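Side-chain contacts in beta-galactosidase (Bacillus circulans subsp. alkalophilus, PDB 3TTY), which hydrolyses terminal beta-galactosidic linkages, releasing galactose, with an active site set in a TIM-barrel domain of a trimeric glycoside hydrolase: residues Met25-Asp28 against Met29-Phe32; His358-Val361 against Ile362-Val365. All blocks are in the same frame, centred on the assembly; numbering follows the deposited sequence.

Contact 1. Residues Met25-Asp28 against Met29-Phe32; sequences MEED and MRMF
Met29 N, Arg30 N, Met31 N and Phe32 N donate in turn to the carbonyl oxygens of Met25, Glu26, Glu27 and Asp28, four successive i to i+4 bonds that make Met25-Phe32 two continuous turns of alpha helix. On its outer flank Glu27 and Arg30, three residues apart, form a salt bridge, their side chains running alongside each other in the same direction. The guanidinium approaches side-on and spends two nitrogens on one oxygen: Arg30 NH2 lies 2.7 Å from Glu27 OE2, on its syn lone pair, and Arg30 NE stands 3.1 Å from the same atom. Both bonds keep OE2 in the guanidinium plane, while the carboxylate is turned 30° from it; a bend at chi3 of Arg30 (70°) swings the group back towards Glu27. Arg30 NH1 has a second acid, Glu368. On the adjoining side of the helix, Asp28 CB sits over a face of the Phe32 ring, one turn later in the chain, 4.1 Å from its centroid, a CH-pi contact, and Asp28 O lies above the ring plane, offset toward the rim. The Asp28 carboxylate itself is engaged by Arg348 and Tyr15. Met31 CE packs 3.7 Å from Glu27 CB. This is an amphipathic helix of a beta-alpha-beta unit, the one between strands 10-14 and 39-42 of the TIM barrel, with a charged pair on one flank and buried side chains on another.

Contact 2. Residues His358-Val361 against Ile362-Val365; sequences HGAV and IEHV. With GLA (alpha-D-galactopyranose), chain H.
Glu363 directs CG anti to its own carbonyl carbon (chi1 -62°) and then runs extended (chi2 -177°), a course that carries its carboxylate back along the chain to Ala360. The contact is a side-chain-to-backbone hydrogen bond within the loop that follows the last strand of the TIM barrel, 339-344, and leads into helix 371-386. Ala360 N donates to Glu363 OE1 at 3.1 Å with a fairly straight N-H (161°), reaching the oxygen from above the carboxylate plane. The same oxygen lies 3.4 Å from Gly359 CA, and Glu363 CG rests 3.1 Å from Ala360 O, so the acid lies along the backbone of Ala360, from its amide to its carbonyl oxygen. Arg349 forms a salt bridge with OE1, giving that oxygen a charged partner as well as the backbone amide. With an alanine here, Ala360 N is likely to lose this acceptor and Arg349 its carboxylate partner, so that the turn from Gly359 to Glu363 would be held less firmly. Closer to the sugar, His358 belongs to the galactose pocket, and its ring is tied to the same piece of chain: His358 ND1 donates to Gly359 O at 2.9 Å, in the carbonyl plane and on a lone pair. This bond limits rotation of the imidazole, against which Phe345 packs edge-to-face. At the far edge of the ring, near its plane, His358 NE2 makes a weak hydrogen bond to O6 of the galactose, 2.9 Å away.

Overall arrangement
From the N terminus, the chain leaves barrel strand 10-14 and enters helix 22-35, where contact 1 joins neighbouring turns without closing any larger loop. Seven more barrel strands follow, and past the last, 339-344, contact 2 closes a tight local loop before helix 371-386. The two are therefore in series, neither nesting nor crossing, with centres about 13 Å apart. Ile362 bridges them: its CD1 packs against Phe32 CE1, Met31 CB and Asp28 OD1, each at 3.8 Å. Barrel closure thus brings the first barrel helix against the loop after the last barrel strand, illustrating how sequence-distant local contacts meet. Beyond this, residues 362-365 reach a second subunit, where His364 bonds to Tyr502 of that chain.

Contact 1. Residues Met25-Asp28 against Met29-Phe32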
ATOM      1  N   MET A  25      41.636  11.562 -13.892  1.00 18.59           N
ATOM      2  CA  MET A  25      41.580  12.995 -13.708  1.00 19.54           C
ATOM      3  C   MET A  25      42.187  13.747 -14.897  1.00 24.59           C
ATOM      4  O   MET A  25      41.680  14.807 -15.283  1.00 24.79           O
ATOM      5  CB  MET A  25      42.267  13.370 -12.403  1.00 15.36           C
ATOM      6  CG  MET A  25      41.896  14.731 -11.915  1.00 28.44           C
ATOM      7  SD  MET A  25      42.071  14.902 -10.132  1.00 32.20           S
ATOM      8  CE  MET A  25      41.449  16.564 -10.015  1.00 26.08           C
ATOM      9  N   GLU A  26      43.253  13.203 -15.489  1.00 22.12           N
ATOM     10  CA  GLU A  26      43.810  13.799 -16.704  1.00 21.95           C
ATOM     11  C   GLU A  26      42.805  13.754 -17.859  1.00 22.53           C
ATOM     12  O   GLU A  26      42.656  14.721 -18.602  1.00 23.50           O
ATOM     13  CB  GLU A  26      45.129  13.130 -17.113  1.00 23.96           C
ATOM     14  CG  GLU A  26      46.289  13.413 -16.173  1.00 23.90           C
ATOM     15  CD  GLU A  26      46.539  14.904 -15.980  1.00 27.98           C
ATOM     16  OE1 GLU A  26      46.558  15.363 -14.813  1.00 25.13           O
ATOM     17  OE2 GLU A  26      46.718  15.612 -16.996  1.00 24.92           O
ATOM     18  N   GLU A  27      42.105  12.635 -18.003  1.00 23.73           N
ATOM     19  CA  GLU A  27      41.045  12.547 -18.999  1.00 20.71           C
ATOM     20  C   GLU A  27      39.892  13.506 -18.682  1.00 21.62           C
ATOM     21  O   GLU A  27      39.317  14.098 -19.589  1.00 23.53           O
ATOM     22  CB  GLU A  27      40.536  11.112 -19.138  1.00 21.50           C
ATOM     23  CG  GLU A  27      41.417  10.237 -20.006  1.00 24.79           C
ATOM     24  CD  GLU A  27      41.680  10.868 -21.365  1.00 26.40           C
ATOM     25  OE1 GLU A  27      42.817  11.344 -21.581  1.00 30.69           O
ATOM     26  OE2 GLU A  27      40.756  10.897 -22.208  1.00 21.55           O
ATOM     27  N   ASP A  28      39.551  13.661 -17.405  1.00 16.68           N
ATOM     28  CA  ASP A  28      38.498  14.607 -17.028  1.00 23.52           C
ATOM     29  C   ASP A  28      38.836  16.014 -17.510  1.00 19.67           C
ATOM     30  O   ASP A  28      38.030  16.643 -18.182  1.00 19.85           O
ATOM     31  CB  ASP A  28      38.259  14.638 -15.508  1.00 19.32           C
ATOM     32  CG  ASP A  28      37.819  13.301 -14.948  1.00 20.32           C
ATOM     33  OD1 ASP A  28      37.205  12.499 -15.682  1.00 18.61           O
ATOM     34  OD2 ASP A  28      38.087  13.063 -13.757  1.00 19.25           O
ATOM     35  N   MET A  29      40.025  16.508 -17.155  1.00 20.03           N
ATOM     36  CA  MET A  29      40.439  17.858 -17.545  1.00 17.92           C
ATOM     37  C   MET A  29      40.353  18.019 -19.055  1.00 20.75           C
ATOM     38  O   MET A  29      39.844  19.027 -19.552  1.00 18.62           O
ATOM     39  CB  MET A  29      41.873  18.175 -17.087  1.00 19.03           C
ATOM     40  CG  MET A  29      42.108  18.177 -15.577  1.00 19.64           C
ATOM     41  SD  MET A  29      40.892  19.149 -14.646  1.00 21.84           S
ATOM     42  CE  MET A  29      39.852  17.825 -14.026  1.00 17.76           C
ATOM     43  N   ARG A  30      40.866  17.023 -19.781  1.00 19.91           N
ATOM     44  CA  ARG A  30      40.882  17.076 -21.236  1.00 23.62           C
ATOM     45  C   ARG A  30      39.454  17.197 -21.772  1.00 21.42           C
ATOM     46  O   ARG A  30      39.170  18.059 -22.597  1.00 20.82           O
ATOM     47  CB  ARG A  30      41.602  15.855 -21.840  1.00 22.10           C
ATOM     48  CG  ARG A  30      41.657  15.871 -23.371  1.00 22.88           C
ATOM     49  CD  ARG A  30      42.281  14.600 -23.979  1.00 23.00           C
ATOM     50  NE  ARG A  30      41.403  13.440 -23.815  1.00 26.15           N
ATOM     51  CZ  ARG A  30      40.342  13.192 -24.579  1.00 21.52           C
ATOM     52  NH1 ARG A  30      40.019  14.020 -25.566  1.00 22.42           N
ATOM     53  NH2 ARG A  30      39.598  12.122 -24.347  1.00 18.10           N
ATOM     54  N   MET A  31      38.562  16.338 -21.291  1.00 19.62           N
ATOM     55  CA  MET A  31      37.164  16.367 -21.735  1.00 23.21           C
ATOM     56  C   MET A  31      36.389  17.607 -21.248  1.00 22.18           C
ATOM     57  O   MET A  31      35.544  18.134 -21.976  1.00 20.59           O
ATOM     58  CB  MET A  31      36.444  15.051 -21.399  1.00 22.12           C
ATOM     59  CG  MET A  31      36.849  13.891 -22.340  1.00 22.81           C
ATOM     60  SD  MET A  31      36.147  12.242 -22.054  1.00 19.94           S
ATOM     61  CE  MET A  31      37.296  11.576 -20.863  1.00 22.21           C
ATOM     62  N   PHE A  32      36.690  18.083 -20.037  1.00 21.04           N
ATOM     63  CA  PHE A  32      36.046  19.297 -19.519  1.00 23.98           C
ATOM     64  C   PHE A  32      36.374  20.483 -20.433  1.00 25.30           C
ATOM     65  O   PHE A  32      35.519  21.321 -20.706  1.00 25.20           O
ATOM     66  CB  PHE A  32      36.447  19.601 -18.059  1.00 21.62           C
ATOM     67  CG  PHE A  32      35.951  18.573 -17.047  1.00 19.08           C
ATOM     68  CD1 PHE A  32      35.043  17.591 -17.412  1.00 17.91           C
ATOM     69  CD2 PHE A  32      36.406  18.597 -15.732  1.00 16.79           C
ATOM     70  CE1 PHE A  32      34.597  16.646 -16.487  1.00 20.96           C
ATOM     71  CE2 PHE A  32      35.965  17.660 -14.802  1.00 18.13           C
ATOM     72  CZ  PHE A  32      35.057  16.684 -15.179  1.00 18.62           C
TER

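Contact 2. Residues His358-Val361 against Ile362-Val365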
ATOM      1  N   HIS A 358      22.811   6.863 -12.958  1.00 20.29           N
ATOM      2  CA  HIS A 358      22.577   8.289 -13.149  1.00 22.26           C
ATOM      3  C   HIS A 358      23.482   8.803 -14.279  1.00 18.41           C
ATOM      4  O   HIS A 358      24.662   8.438 -14.369  1.00 16.97           O
ATOM      5  CB  HIS A 358      22.829   9.082 -11.857  1.00 21.41           C
ATOM      6  CG  HIS A 358      22.202  10.446 -11.856  1.00 22.50           C
ATOM      7  ND1 HIS A 358      22.682  11.489 -12.621  1.00 21.44           N
ATOM      8  CD2 HIS A 358      21.127  10.934 -11.190  1.00 20.44           C
ATOM      9  CE1 HIS A 358      21.931  12.560 -12.427  1.00 21.90           C
ATOM     10  NE2 HIS A 358      20.978  12.249 -11.567  1.00 21.73           N
ATOM     11  N   GLY A 359      22.913   9.635 -15.143  1.00 19.14           N
ATOM     12  CA  GLY A 359      23.646  10.238 -16.245  1.00 18.53           C
ATOM     13  C   GLY A 359      24.772  11.154 -15.798  1.00 22.12           C
ATOM     14  O   GLY A 359      24.756  11.702 -14.686  1.00 21.35           O
ATOM     15  N   ALA A 360      25.761  11.313 -16.671  1.00 20.69           N
ATOM     16  CA  ALA A 360      26.870  12.227 -16.425  1.00 19.44           C
ATOM     17  C   ALA A 360      27.402  12.724 -17.760  1.00 20.16           C
ATOM     18  O   ALA A 360      27.071  12.179 -18.810  1.00 19.29           O
ATOM     19  CB  ALA A 360      27.970  11.541 -15.636  1.00 15.50           C
ATOM     20  N   VAL A 361      28.220  13.769 -17.724  1.00 21.06           N
ATOM     21  CA  VAL A 361      28.843  14.269 -18.942  1.00 22.23           C
ATOM     22  C   VAL A 361      29.788  13.218 -19.530  1.00 22.68           C
ATOM     23  O   VAL A 361      29.730  12.921 -20.720  1.00 22.62           O
ATOM     24  CB  VAL A 361      29.585  15.566 -18.679  1.00 23.80           C
ATOM     25  CG1 VAL A 361      30.381  15.981 -19.909  1.00 22.10           C
ATOM     26  CG2 VAL A 361      28.577  16.648 -18.268  1.00 23.87           C
ATOM     27  N   ILE A 362      30.637  12.642 -18.683  1.00 20.41           N
ATOM     28  CA  ILE A 362      31.481  11.515 -19.068  1.00 19.70           C
ATOM     29  C   ILE A 362      30.930  10.222 -18.455  1.00 21.53           C
ATOM     30  O   ILE A 362      30.739  10.124 -17.233  1.00 16.49           O
ATOM     31  CB  ILE A 362      32.918  11.700 -18.575  1.00 17.43           C
ATOM     32  CG1 ILE A 362      33.497  13.014 -19.101  1.00 20.94           C
ATOM     33  CG2 ILE A 362      33.776  10.498 -18.974  1.00 19.19           C
ATOM     34  CD1 ILE A 362      34.787  13.404 -18.405  1.00 23.82           C
ATOM     35  N   GLU A 363      30.687   9.220 -19.295  1.00 21.08           N
ATOM     36  CA  GLU A 363      29.944   8.056 -18.831  1.00 19.99           C
ATOM     37  C   GLU A 363      30.783   6.782 -18.829  1.00 21.04           C
ATOM     38  O   GLU A 363      32.011   6.868 -18.825  1.00 19.41           O
ATOM     39  CB  GLU A 363      28.588   7.975 -19.540  1.00 20.25           C
ATOM     40  CG  GLU A 363      27.760   9.225 -19.177  1.00 19.19           C
ATOM     41  CD  GLU A 363      26.351   9.265 -19.753  1.00 24.33           C
ATOM     42  OE1 GLU A 363      25.382   9.187 -18.963  1.00 19.58           O
ATOM     43  OE2 GLU A 363      26.206   9.436 -20.986  1.00 26.09           O
ATOM     44  N   HIS A 364      30.151   5.614 -18.749  1.00 17.26           N
ATOM     45  CA  HIS A 364      30.917   4.394 -18.492  1.00 17.18           C
ATOM     46  C   HIS A 364      31.871   4.029 -19.630  1.00 19.69           C
ATOM     47  O   HIS A 364      32.901   3.411 -19.389  1.00 19.01           O
ATOM     48  CB  HIS A 364      30.006   3.214 -18.111  1.00 17.52           C
ATOM     49  CG  HIS A 364      29.303   3.398 -16.798  1.00 19.51           C
ATOM     50  ND1 HIS A 364      28.004   2.990 -16.582  1.00 17.54           N
ATOM     51  CD2 HIS A 364      29.714   3.967 -15.639  1.00 17.41           C
ATOM     52  CE1 HIS A 364      27.646   3.294 -15.348  1.00 19.30           C
ATOM     53  NE2 HIS A 364      28.668   3.886 -14.753  1.00 20.45           N
ATOM     54  N   VAL A 365      31.532   4.419 -20.858  1.00 21.18           N
ATOM     55  CA  VAL A 365      32.435   4.236 -21.995  1.00 20.18           C
ATOM     56  C   VAL A 365      33.741   4.986 -21.793  1.00 21.56           C
ATOM     57  O   VAL A 365      34.763   4.602 -22.338  1.00 21.39           O
ATOM     58  CB  VAL A 365      31.860   4.794 -23.304  1.00 18.36           C
ATOM     59  CG1 VAL A 365      32.417   3.975 -24.481  1.00 22.72           C
ATOM     60  CG2 VAL A 365      30.361   4.795 -23.274  1.00 35.57           C
TER
HETATM   61  C1  GLA H 677      20.173  15.274  -5.780  1.00 24.02           C
HETATM   62  C2  GLA H 677      21.518  15.235  -5.013  1.00 19.21           C
HETATM   63  C3  GLA H 677      22.689  14.738  -5.878  1.00 19.40           C
HETATM   64  C4  GLA H 677      22.239  13.465  -6.579  1.00 19.50           C
HETATM   65  C5  GLA H 677      20.938  13.733  -7.342  1.00 21.87           C
HETATM   66  C6  GLA H 677      20.549  12.459  -8.101  1.00 18.83           C
HETATM   67  O1  GLA H 677      20.059  16.301  -6.782  1.00 25.40           O
HETATM   68  O2  GLA H 677      21.834  16.521  -4.506  1.00 19.74           O
HETATM   69  O3  GLA H 677      23.852  14.437  -5.087  1.00 16.09           O
HETATM   70  O4  GLA H 677      22.001  12.506  -5.557  1.00 18.67           O
HETATM   71  O5  GLA H 677      19.897  14.028  -6.404  1.00 21.74           O
HETATM   72  O6  GLA H 677      19.582  12.765  -9.114  1.00 19.98           O